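Local atomic coordinates of unknown function protein VPA0580 (PDB entry 2QHQ), a protein that is of unknown function but belongs to the HopJ family of type III effector proteins, so a role as a secreted bacterial effector is possible though unproven. Residues T44-T49 / F117-L122; F48-T53 / R105-T110. All blocks are in the same frame, centred on the assembly; numbering follows the deposited sequence.

Contact 1 of 2, residues T44-T49 / F117-L122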
loop_
_atom_site.group_PDB
_atom_site.type_symbol
_atom_site.label_atom_id
_atom_site.label_comp_id
_atom_site.label_asym_id
_atom_site.label_seq_id
_atom_site.Cartn_x
_atom_site.Cartn_y
_atom_site.Cartn_z
ATOM N N THR B 44 4.924 8.173 -13.522
ATOM C CA THR B 44 4.803 9.608 -13.641
ATOM C C THR B 44 5.213 10.264 -12.324
ATOM O O THR B 44 4.883 9.756 -11.232
ATOM C CB THR B 44 3.394 10.040 -14.080
ATOM O OG1 THR B 44 2.435 9.488 -13.197
ATOM C CG2 THR B 44 3.067 9.532 -15.480
ATOM N N PRO B 45 5.965 11.382 -12.407
ATOM C CA PRO B 45 6.498 11.966 -11.175
ATOM C C PRO B 45 5.402 12.439 -10.219
ATOM O O PRO B 45 4.299 12.803 -10.663
ATOM C CB PRO B 45 7.304 13.175 -11.678
ATOM C CG PRO B 45 6.692 13.538 -12.979
ATOM C CD PRO B 45 6.351 12.169 -13.594
ATOM N N ALA B 46 5.712 12.427 -8.928
ATOM C CA ALA B 46 4.753 12.793 -7.875
ATOM C C ALA B 46 5.498 13.329 -6.683
ATOM O O ALA B 46 6.512 12.749 -6.262
ATOM C CB ALA B 46 3.933 11.571 -7.457
ATOM N N ALA B 47 4.981 14.423 -6.113
ATOM C CA ALA B 47 5.513 14.925 -4.840
ATOM C C ALA B 47 5.084 13.991 -3.720
ATOM O O ALA B 47 3.966 13.457 -3.739
ATOM C CB ALA B 47 4.999 16.348 -4.563
ATOM N N PHE B 48 5.977 13.771 -2.758
ATOM C CA PHE B 48 5.606 12.994 -1.567
ATOM C C PHE B 48 6.409 13.397 -0.353
ATOM O O PHE B 48 7.575 13.764 -0.474
ATOM C CB PHE B 48 5.703 11.474 -1.815
ATOM C CG PHE B 48 7.118 10.911 -1.851
ATOM C CD1 PHE B 48 7.611 10.146 -0.783
ATOM C CD2 PHE B 48 7.922 11.079 -2.988
ATOM C CE1 PHE B 48 8.911 9.575 -0.835
ATOM C CE2 PHE B 48 9.210 10.511 -3.063
ATOM C CZ PHE B 48 9.702 9.755 -1.980
ATOM N N THR B 49 5.753 13.339 0.806
ATOM C CA THR B 49 6.441 13.579 2.064
ATOM C C THR B 49 6.782 12.239 2.677
ATOM O O THR B 49 6.124 11.234 2.410
ATOM C CB THR B 49 5.611 14.417 3.044
ATOM O OG1 THR B 49 4.262 13.928 3.066
ATOM C CG2 THR B 49 5.622 15.883 2.620
ATOM N N PHE B 117 1.733 10.684 -0.435
ATOM C CA PHE B 117 1.838 11.111 -1.841
ATOM C C PHE B 117 0.812 12.182 -2.158
ATOM O O PHE B 117 -0.339 12.121 -1.688
ATOM C CB PHE B 117 1.604 9.923 -2.772
ATOM C CG PHE B 117 2.816 9.074 -2.997
ATOM C CD1 PHE B 117 3.626 9.295 -4.106
ATOM C CD2 PHE B 117 3.129 8.026 -2.129
ATOM C CE1 PHE B 117 4.741 8.510 -4.354
ATOM C CE2 PHE B 117 4.264 7.239 -2.359
ATOM C CZ PHE B 117 5.070 7.485 -3.488
ATOM N N GLU B 118 1.217 13.156 -2.975
ATOM C CA GLU B 118 0.308 14.160 -3.485
ATOM C C GLU B 118 -0.580 13.586 -4.585
ATOM O O GLU B 118 -1.755 13.941 -4.702
ATOM C CB GLU B 118 1.087 15.397 -3.986
ATOM C CG GLU B 118 0.154 16.509 -4.424
ATOM C CD GLU B 118 0.849 17.753 -4.989
ATOM O OE1 GLU B 118 1.784 17.626 -5.813
ATOM O OE2 GLU B 118 0.403 18.874 -4.643
ATOM N N THR B 119 -0.011 12.670 -5.369
ATOM C CA THR B 119 -0.727 11.999 -6.430
ATOM C C THR B 119 -0.018 10.674 -6.722
ATOM O O THR B 119 1.043 10.416 -6.176
ATOM C CB THR B 119 -0.808 12.893 -7.674
ATOM O OG1 THR B 119 -1.723 12.314 -8.617
ATOM C CG2 THR B 119 0.582 13.125 -8.263
ATOM N N SER B 120 -0.614 9.838 -7.561
ATOM C CA SER B 120 -0.047 8.506 -7.812
ATOM C C SER B 120 1.072 8.565 -8.839
ATOM O O SER B 120 1.034 9.364 -9.782
ATOM C CB SER B 120 -1.120 7.510 -8.233
ATOM O OG SER B 120 -1.889 8.030 -9.271
ATOM N N ALA B 121 2.070 7.718 -8.635
ATOM C CA ALA B 121 3.255 7.696 -9.486
ATOM C C ALA B 121 3.328 6.515 -10.438
ATOM O O ALA B 121 4.072 6.577 -11.416
ATOM C CB ALA B 121 4.549 7.791 -8.619
ATOM N N LEU B 122 2.562 5.458 -10.177
ATOM C CA LEU B 122 2.679 4.226 -10.979
ATOM C C LEU B 122 1.332 3.685 -11.423
ATOM O O LEU B 122 0.382 3.653 -10.636
ATOM C CB LEU B 122 3.400 3.106 -10.197
ATOM C CG LEU B 122 4.875 3.294 -9.813
ATOM C CD1 LEU B 122 5.339 2.103 -8.958
ATOM C CD2 LEU B 122 5.777 3.496 -11.074
HETATM O O HOH W 1 1.821 6.784 -13.797
HETATM O O HOH W 2 1.924 11.774 -10.744
HETATM O O HOH W 3 2.695 15.720 -7.242
#
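Phe-48 and Phe-117 face each other as a non-hydrogen-bonded antiparallel pair. Phe-117 CB leaves the strand on the same face of the sheet as Phe-48 CB. Its CG lies anti to the carbonyl carbon (chi1 -83°). From there CG, CD1 and CE1 all pass Phe-48 CB, which sits over one ring face, offset toward the rim on their side. This CH-pi contact puts Phe-48 CB 3.9 Å from the Phe-117 ring centroid. At the ring edge, near its plane, Phe-117 CD1 lies 4.1 Å from Ala-46 CB. CE1 approaches the Phe-48 ring obliquely. The two rings are nearly parallel, with planes at 17°, but are slid apart and barely overlap. The Phe-117 ring ends its path against Phe-67 and Leu-71.

Past the pair, Glu-118 N donates a nearly straight bond to Ala-47 O at 2.9 Å. Water 3 joins Ala-47 N to Glu-118 OE1. Ala-46 CB packs against Ala-121 CB and Thr-119 CG2, and lies 3.4 Å from Thr-119 O. That carbonyl is buried against the methyl without a hydrogen-bond partner, and Thr-119 N also lacks one. At the far end Thr-44 N donates to Ala-121 O at 2.8 Å, and water 2 bridges Pro-45 O and Ser-120 O. Ser-120 packs on Ser-120 of the second subunit.

Ala-121 touches Phe-43. The contact thus runs beside helix 67-72, from the three-stranded sheet toward the strand pair 42-43 and 122-123.

Contact 2 of 2, residues F48-T53 / R105-T110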
loop_
_atom_site.group_PDB
_atom_site.type_symbol
_atom_site.label_atom_id
_atom_site.label_comp_id
_atom_site.label_asym_id
_atom_site.label_seq_id
_atom_site.Cartn_x
_atom_site.Cartn_y
_atom_site.Cartn_z
ATOM N N PHE B 48 5.977 13.771 -2.758
ATOM C CA PHE B 48 5.606 12.994 -1.567
ATOM C C PHE B 48 6.409 13.397 -0.353
ATOM O O PHE B 48 7.575 13.764 -0.474
ATOM C CB PHE B 48 5.703 11.474 -1.815
ATOM C CG PHE B 48 7.118 10.911 -1.851
ATOM C CD1 PHE B 48 7.611 10.146 -0.783
ATOM C CD2 PHE B 48 7.922 11.079 -2.988
ATOM C CE1 PHE B 48 8.911 9.575 -0.835
ATOM C CE2 PHE B 48 9.210 10.511 -3.063
ATOM C CZ PHE B 48 9.702 9.755 -1.980
ATOM N N THR B 49 5.753 13.339 0.806
ATOM C CA THR B 49 6.441 13.579 2.064
ATOM C C THR B 49 6.782 12.239 2.677
ATOM O O THR B 49 6.124 11.234 2.410
ATOM C CB THR B 49 5.611 14.417 3.044
ATOM O OG1 THR B 49 4.262 13.928 3.066
ATOM C CG2 THR B 49 5.622 15.883 2.620
ATOM N N ASN B 50 7.849 12.236 3.458
ATOM C CA ASN B 50 8.380 11.011 4.017
ATOM C C ASN B 50 8.975 11.375 5.375
ATOM O O ASN B 50 10.162 11.682 5.493
ATOM C CB ASN B 50 9.420 10.444 3.053
ATOM C CG ASN B 50 10.087 9.164 3.563
ATOM O OD1 ASN B 50 9.685 8.566 4.577
ATOM N ND2 ASN B 50 11.138 8.744 2.850
ATOM N N GLY B 51 8.110 11.398 6.388
ATOM C CA GLY B 51 8.485 11.827 7.737
ATOM C C GLY B 51 8.990 13.258 7.697
ATOM O O GLY B 51 8.250 14.167 7.327
ATOM N N ASN B 52 10.264 13.450 8.026
ATOM C CA ASN B 52 10.823 14.798 8.093
ATOM C C ASN B 52 11.488 15.262 6.804
ATOM O O ASN B 52 12.135 16.313 6.771
ATOM C CB ASN B 52 11.768 14.946 9.287
ATOM C CG ASN B 52 11.027 14.992 10.617
ATOM O OD1 ASN B 52 11.495 14.425 11.609
ATOM N ND2 ASN B 52 9.865 15.655 10.645
ATOM N N THR B 53 11.316 14.487 5.739
ATOM C CA THR B 53 11.789 14.924 4.433
ATOM C C THR B 53 10.636 15.049 3.419
ATOM O O THR B 53 9.618 14.360 3.522
ATOM C CB THR B 53 12.963 14.061 3.932
ATOM O OG1 THR B 53 13.700 14.781 2.935
ATOM C CG2 THR B 53 12.486 12.746 3.361
ATOM N N ARG B 105 16.618 6.679 5.080
ATOM C CA ARG B 105 16.878 6.969 6.490
ATOM C C ARG B 105 15.629 7.478 7.207
ATOM O O ARG B 105 15.392 7.097 8.326
ATOM C CB ARG B 105 18.049 7.936 6.647
ATOM C CG ARG B 105 19.370 7.360 6.143
ATOM C CD ARG B 105 20.509 8.380 6.215
ATOM N NE ARG B 105 21.727 7.781 5.652
ATOM C CZ ARG B 105 22.567 6.986 6.316
ATOM N NH1 ARG B 105 22.364 6.663 7.604
ATOM N NH2 ARG B 105 23.621 6.501 5.682
ATOM N N ASN B 106 14.817 8.278 6.524
ATOM C CA ASN B 106 13.569 8.764 7.096
ATOM C C ASN B 106 12.534 7.674 7.232
ATOM O O ASN B 106 11.848 7.590 8.237
ATOM C CB ASN B 106 13.002 9.952 6.316
ATOM C CG ASN B 106 13.546 11.285 6.818
ATOM O OD1 ASN B 106 13.053 11.847 7.812
ATOM N ND2 ASN B 106 14.579 11.777 6.166
ATOM N N PHE B 107 12.451 6.815 6.231
ATOM C CA PHE B 107 11.427 5.774 6.240
ATOM C C PHE B 107 11.723 4.759 7.350
ATOM O O PHE B 107 10.804 4.204 7.938
ATOM C CB PHE B 107 11.367 5.111 4.870
ATOM C CG PHE B 107 10.266 4.089 4.722
ATOM C CD1 PHE B 107 8.944 4.492 4.523
ATOM C CD2 PHE B 107 10.560 2.725 4.740
ATOM C CE1 PHE B 107 7.924 3.536 4.358
ATOM C CE2 PHE B 107 9.542 1.763 4.578
ATOM C CZ PHE B 107 8.228 2.176 4.388
HETATM N N MSE B 108 13.007 4.506 7.621
HETATM C CA MSE B 108 13.399 3.671 8.767
HETATM C C MSE B 108 12.844 4.155 10.105
HETATM O O MSE B 108 12.589 3.350 11.031
HETATM C CB MSE B 108 14.930 3.627 8.841
HETATM C CG MSE B 108 15.525 2.602 7.944
HETATM SE SE MSE B 108 17.460 2.905 7.988
HETATM C CE MSE B 108 17.852 2.143 9.725
ATOM N N VAL B 109 12.673 5.464 10.224
ATOM C CA VAL B 109 12.209 6.066 11.473
ATOM C C VAL B 109 10.674 6.068 11.541
ATOM O O VAL B 109 10.076 5.528 12.489
ATOM C CB VAL B 109 12.784 7.502 11.663
ATOM C CG1 VAL B 109 12.195 8.163 12.938
ATOM C CG2 VAL B 109 14.334 7.483 11.705
ATOM N N THR B 110 10.038 6.630 10.517
ATOM C CA THR B 110 8.595 6.919 10.546
ATOM C C THR B 110 7.730 5.973 9.703
ATOM O O THR B 110 6.491 5.993 9.800
ATOM C CB THR B 110 8.333 8.387 10.130
ATOM O OG1 THR B 110 9.170 8.739 9.022
ATOM C CG2 THR B 110 8.654 9.336 11.296
HETATM O O HOH W 4 8.126 7.919 6.719
#
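Asn-106 pushes its side chain against the turn made by Asn-50 to Thr-53. Its CB lies 3.4 Å from Asn-50 O. Beyond it, OD1 accepts a bent bond from Asn-52 N at 3.2 Å, with the donor Asn-52 N above the plane of the Asn-106 amide carbonyl. The amide nitrogen ND2 lies 3.6 Å from Thr-53 CB and equally near the methyl CG2. That nitrogen also donates to Gln-102 O, one turn back in the helix.

Next comes Phe-107. Asn-50 OD1 lies 3.7 Å from Phe-107 N, passes Phe-107 CB and has the edge of the ring near it. The Asn-50 CG is anti to its backbone N (chi1 178°), which carries the amide to the helix, where ND2 donates to Asn-103 O. The two asparagine amide planes are 63° apart.

At the end of the helix, Thr-110 OG1 comes within 3.4 Å of Gly-51 CA. Gly-51 has positive phi (60°), which glycine adopts easily. Water 4 donates to Asn-50 OD1 and accepts from Thr-110 OG1.

The turn is type II', with Gly-51 at its second position, and it joins strands 48-50 and 53-55 in a beta hairpin. One side of the hairpin end docks on helix 102-110.

In the fold
From the N terminus the chain runs through helices 14-23 and 30-40 and strand 42-43, enters segment 44-49, then turns through the hairpin 48-55. It runs on through helices 67-72, 79-83 and 86-92 to helix 102-110, where contact 2 closes a loop of about 50 residues. Strand 115-117 follows, and contact 1 closes a wider loop. Because 105-110 precedes 117-122, the loop of contact 2 is nested within that of contact 1. Strand 48-50 serves both. Contact 1 ties the stretch from 44 into this strand to the connection between strands 115-117 and 122-123. Contact 2 ties its far end to helix 102-110, with centres about 15 Å apart.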